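Local coordinates for protein D-alanyl transferase DltD (Enterococcus faecalis, PDB 6O93) that probably transfers D-alanine to lipoteichoic acid in the Gram-positive cell envelope, as a membrane-associated member of the DltD family, at residues A332-F343 against R353-Q361. Sequence-based numbering, arbitrary orientation.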
loop_
_atom_site.group_PDB
_atom_site.type_symbol
_atom_site.label_atom_id
_atom_site.label_comp_id
_atom_site.label_asym_id
_atom_site.label_seq_id
_atom_site.Cartn_x
_atom_site.Cartn_y
_atom_site.Cartn_z
ATOM N N ALA A 332 -6.662 -7.529 9.911
ATOM C CA ALA A 332 -5.795 -7.509 11.088
ATOM C C ALA A 332 -5.768 -6.073 11.600
ATOM O O ALA A 332 -4.971 -5.248 11.153
ATOM C CB ALA A 332 -4.399 -8.022 10.751
ATOM N N ASP A 333 -6.654 -5.775 12.548
ATOM C CA ASP A 333 -6.805 -4.421 13.081
ATOM C C ASP A 333 -5.932 -4.288 14.323
ATOM O O ASP A 333 -6.300 -4.745 15.407
ATOM C CB ASP A 333 -8.268 -4.130 13.398
ATOM C CG ASP A 333 -8.483 -2.722 13.922
ATOM O OD1 ASP A 333 -7.523 -1.922 13.901
ATOM O OD2 ASP A 333 -9.614 -2.416 14.359
ATOM N N PHE A 334 -4.774 -3.649 14.168
ATOM C CA PHE A 334 -3.886 -3.370 15.286
ATOM C C PHE A 334 -3.976 -1.917 15.754
ATOM O O PHE A 334 -3.074 -1.440 16.450
ATOM C CB PHE A 334 -2.443 -3.716 14.912
ATOM C CG PHE A 334 -2.231 -5.171 14.592
ATOM C CD1 PHE A 334 -2.332 -6.134 15.581
ATOM C CD2 PHE A 334 -1.918 -5.573 13.304
ATOM C CE1 PHE A 334 -2.134 -7.471 15.290
ATOM C CE2 PHE A 334 -1.719 -6.908 13.007
ATOM C CZ PHE A 334 -1.827 -7.858 14.001
ATOM N N SER A 335 -5.048 -1.206 15.392
ATOM C CA SER A 335 -5.186 0.185 15.807
ATOM C C SER A 335 -5.359 0.322 17.315
ATOM O O SER A 335 -5.067 1.389 17.863
ATOM C CB SER A 335 -6.368 0.840 15.086
ATOM O OG SER A 335 -7.594 0.220 15.437
ATOM N N THR A 336 -5.823 -0.728 17.992
ATOM C CA THR A 336 -5.950 -0.720 19.443
ATOM C C THR A 336 -4.647 -1.056 20.154
ATOM O O THR A 336 -4.630 -1.093 21.390
ATOM C CB THR A 336 -7.031 -1.711 19.884
ATOM O OG1 THR A 336 -6.766 -2.994 19.303
ATOM C CG2 THR A 336 -8.410 -1.229 19.455
ATOM N N CYS A 337 -3.564 -1.301 19.412
ATOM C CA CYS A 337 -2.267 -1.639 19.987
ATOM C C CYS A 337 -1.370 -0.420 20.161
ATOM O O CYS A 337 -0.138 -0.554 20.167
ATOM C CB CYS A 337 -1.571 -2.687 19.118
ATOM S SG CYS A 337 -2.521 -4.209 18.895
ATOM N N SER A 338 -1.957 0.770 20.309
ATOM C CA SER A 338 -1.159 1.989 20.388
ATOM C C SER A 338 -0.214 1.971 21.582
ATOM O O SER A 338 0.884 2.533 21.509
ATOM C CB SER A 338 -2.080 3.207 20.460
ATOM O OG SER A 338 -3.004 3.084 21.525
ATOM N N ASN A 339 -0.614 1.340 22.682
ATOM C CA ASN A 339 0.201 1.309 23.889
ATOM C C ASN A 339 1.134 0.105 23.948
ATOM O O ASN A 339 1.840 -0.064 24.948
ATOM C CB ASN A 339 -0.698 1.319 25.131
ATOM C CG ASN A 339 0.032 1.797 26.372
ATOM O OD1 ASN A 339 0.948 2.617 26.289
ATOM N ND2 ASN A 339 -0.370 1.285 27.531
ATOM N N GLU A 340 1.157 -0.730 22.912
ATOM C CA GLU A 340 2.050 -1.881 22.891
ATOM C C GLU A 340 3.481 -1.409 22.654
ATOM O O GLU A 340 3.771 -0.763 21.642
ATOM C CB GLU A 340 1.620 -2.865 21.806
ATOM C CG GLU A 340 2.193 -4.263 21.973
ATOM C CD GLU A 340 1.629 -4.982 23.183
ATOM O OE1 GLU A 340 0.533 -4.602 23.646
ATOM O OE2 GLU A 340 2.283 -5.925 23.676
ATOM N N ARG A 341 4.373 -1.730 23.587
ATOM C CA ARG A 341 5.744 -1.248 23.511
ATOM C C ARG A 341 6.498 -1.930 22.375
ATOM O O ARG A 341 6.308 -3.120 22.106
ATOM C CB ARG A 341 6.462 -1.494 24.837
ATOM C CG ARG A 341 5.728 -0.937 26.047
ATOM C CD ARG A 341 6.475 -1.232 27.336
ATOM N NE ARG A 341 7.793 -0.606 27.359
ATOM C CZ ARG A 341 8.620 -0.641 28.400
ATOM N NH1 ARG A 341 8.269 -1.273 29.513
ATOM N NH2 ARG A 341 9.802 -0.041 28.328
ATOM N N TYR A 342 7.359 -1.164 21.707
ATOM C CA TYR A 342 8.209 -1.658 20.626
ATOM C C TYR A 342 7.400 -2.124 19.419
ATOM O O TYR A 342 7.925 -2.829 18.550
ATOM C CB TYR A 342 9.118 -2.789 21.118
ATOM C CG TYR A 342 9.757 -2.512 22.460
ATOM C CD1 TYR A 342 10.615 -1.433 22.632
ATOM C CD2 TYR A 342 9.504 -3.327 23.554
ATOM C CE1 TYR A 342 11.200 -1.173 23.857
ATOM C CE2 TYR A 342 10.085 -3.076 24.784
ATOM C CZ TYR A 342 10.932 -1.998 24.929
ATOM O OH TYR A 342 11.512 -1.743 26.151
ATOM N N PHE A 343 6.127 -1.733 19.346
ATOM C CA PHE A 343 5.275 -2.123 18.227
ATOM C C PHE A 343 5.610 -1.327 16.971
ATOM O O PHE A 343 5.626 -1.880 15.864
ATOM C CB PHE A 343 3.807 -1.925 18.611
ATOM C CG PHE A 343 2.845 -2.776 17.828
ATOM C CD1 PHE A 343 2.585 -4.082 18.212
ATOM C CD2 PHE A 343 2.184 -2.265 16.726
ATOM C CE1 PHE A 343 1.692 -4.867 17.503
ATOM C CE2 PHE A 343 1.289 -3.044 16.013
ATOM C CZ PHE A 343 1.042 -4.348 16.405
ATOM N N ARG A 353 7.967 -5.288 16.893
ATOM C CA ARG A 353 6.875 -6.152 17.320
ATOM C C ARG A 353 5.620 -5.977 16.477
ATOM O O ARG A 353 4.796 -6.896 16.417
ATOM C CB ARG A 353 6.546 -5.898 18.791
ATOM C CG ARG A 353 7.656 -6.306 19.750
ATOM C CD ARG A 353 7.206 -6.149 21.189
ATOM N NE ARG A 353 6.099 -7.047 21.501
ATOM C CZ ARG A 353 5.227 -6.853 22.485
ATOM N NH1 ARG A 353 5.321 -5.783 23.265
ATOM N NH2 ARG A 353 4.255 -7.733 22.686
ATOM N N GLY A 354 5.453 -4.824 15.827
ATOM C CA GLY A 354 4.309 -4.645 14.947
ATOM C C GLY A 354 4.380 -5.539 13.723
ATOM O O GLY A 354 3.407 -6.212 13.370
ATOM N N TRP A 355 5.535 -5.558 13.056
ATOM C CA TRP A 355 5.691 -6.419 11.888
ATOM C C TRP A 355 5.616 -7.892 12.272
ATOM O O TRP A 355 5.059 -8.704 11.525
ATOM C CB TRP A 355 7.009 -6.114 11.181
ATOM C CG TRP A 355 6.924 -4.934 10.267
ATOM C CD1 TRP A 355 7.625 -3.769 10.364
ATOM C CD2 TRP A 355 6.080 -4.802 9.117
ATOM N NE1 TRP A 355 7.275 -2.919 9.341
ATOM C CE2 TRP A 355 6.327 -3.531 8.562
ATOM C CE3 TRP A 355 5.140 -5.635 8.501
ATOM C CZ2 TRP A 355 5.671 -3.073 7.423
ATOM C CZ3 TRP A 355 4.491 -5.180 7.368
ATOM C CH2 TRP A 355 4.759 -3.911 6.841
ATOM N N LEU A 356 6.172 -8.258 13.430
ATOM C CA LEU A 356 6.052 -9.635 13.897
ATOM C C LEU A 356 4.590 -10.037 14.033
ATOM O O LEU A 356 4.197 -11.132 13.614
ATOM C CB LEU A 356 6.776 -9.806 15.234
ATOM C CG LEU A 356 6.753 -11.221 15.820
ATOM C CD1 LEU A 356 7.583 -12.175 14.962
ATOM C CD2 LEU A 356 7.242 -11.222 17.261
ATOM N N ALA A 357 3.769 -9.162 14.622
ATOM C CA ALA A 357 2.345 -9.449 14.744
ATOM C C ALA A 357 1.684 -9.533 13.374
ATOM O O ALA A 357 0.878 -10.436 13.118
ATOM C CB ALA A 357 1.666 -8.383 15.604
ATOM N N VAL A 358 2.012 -8.599 12.478
ATOM C CA VAL A 358 1.464 -8.648 11.125
ATOM C C VAL A 358 1.911 -9.920 10.422
ATOM O O VAL A 358 1.114 -10.596 9.758
ATOM C CB VAL A 358 1.876 -7.390 10.335
ATOM C CG1 VAL A 358 1.541 -7.556 8.861
ATOM C CG2 VAL A 358 1.193 -6.156 10.902
ATOM N N ASP A 359 3.190 -10.271 10.562
ATOM C CA ASP A 359 3.712 -11.467 9.909
ATOM C C ASP A 359 2.929 -12.711 10.315
ATOM O O ASP A 359 2.656 -13.581 9.480
ATOM C CB ASP A 359 5.193 -11.641 10.247
ATOM C CG ASP A 359 5.790 -12.876 9.611
ATOM O OD1 ASP A 359 6.110 -12.826 8.402
ATOM O OD2 ASP A 359 5.930 -13.896 10.318
ATOM N N ARG A 360 2.568 -12.825 11.595
ATOM C CA ARG A 360 1.800 -13.986 12.030
ATOM C C ARG A 360 0.440 -14.025 11.346
ATOM O O ARG A 360 -0.003 -15.084 10.886
ATOM C CB ARG A 360 1.635 -13.980 13.549
ATOM C CG ARG A 360 0.693 -15.062 14.058
ATOM C CD ARG A 360 0.832 -15.294 15.554
ATOM N NE ARG A 360 0.459 -14.123 16.342
ATOM C CZ ARG A 360 0.371 -14.114 17.669
ATOM N NH1 ARG A 360 0.626 -15.216 18.361
ATOM N NH2 ARG A 360 0.027 -13.004 18.307
ATOM N N GLN A 361 -0.234 -12.878 11.260
ATOM C CA GLN A 361 -1.529 -12.836 10.594
ATOM C C GLN A 361 -1.392 -13.126 9.104
ATOM O O GLN A 361 -2.234 -13.821 8.524
ATOM C CB GLN A 361 -2.192 -11.480 10.825
ATOM C CG GLN A 361 -2.458 -11.182 12.292
ATOM C CD GLN A 361 -3.273 -12.268 12.962
ATOM O OE1 GLN A 361 -4.257 -12.754 12.403
ATOM N NE2 GLN A 361 -2.857 -12.672 14.158
#
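Phe343 lays one ring face on the backbone of Gly354, whose CA stands 3.4 Å from the ring centroid and 4° off its normal, a CH-pi contact. Cys337 CB covers the opposite face, so the ring is clamped between the helix and its own loop. Ala357 CB lies 4.0 Å from Phe343 CE1 and is shared with Phe334, whose CE2 reaches Val358 CG2 at 3.7 Å and whose ring edge meets Gln361 CG. With CG anti to the carbonyl carbon (chi1 -62°), the Phe334 ring is carried toward the helix. At the start of 353-361, Arg353 N donates to Tyr342 O (3.0 Å, 159°), and Gly354 N adds a weak bond to Phe343 O. The Arg353 side chain runs past Tyr342 CB and bends at its third torsion, which brings NH1 to a lone pair of Arg341 O at 3.1 Å. Glu340 CG lies over one guanidinium face, while Glu340 OE2 takes weak, bent bonds from NH1 and NH2 of Arg353 (2.9 Å to NH2) in a salt bridge with strongly inclined planes. Asp224 forms a salt bridge with Arg353 NE, and Glu241 holds Tyr342 N. Farther back, Asp333 OD1 closes an Asx turn with Ser335 N where the loop leaves edge strand 331-333 of the parallel sheet in this SGNH-clan fold; helix 352-367 touches this strand through Gln361 on Ala332. The carboxylates of Glu340 and Asp224 thus balance the charge of Arg353 and Arg341 O takes a further N-H, three acceptors that probably limit rotation of the guanidinium group and tie the returning loop to the helix by polar bonds at one end, with aromatic packing along the rest.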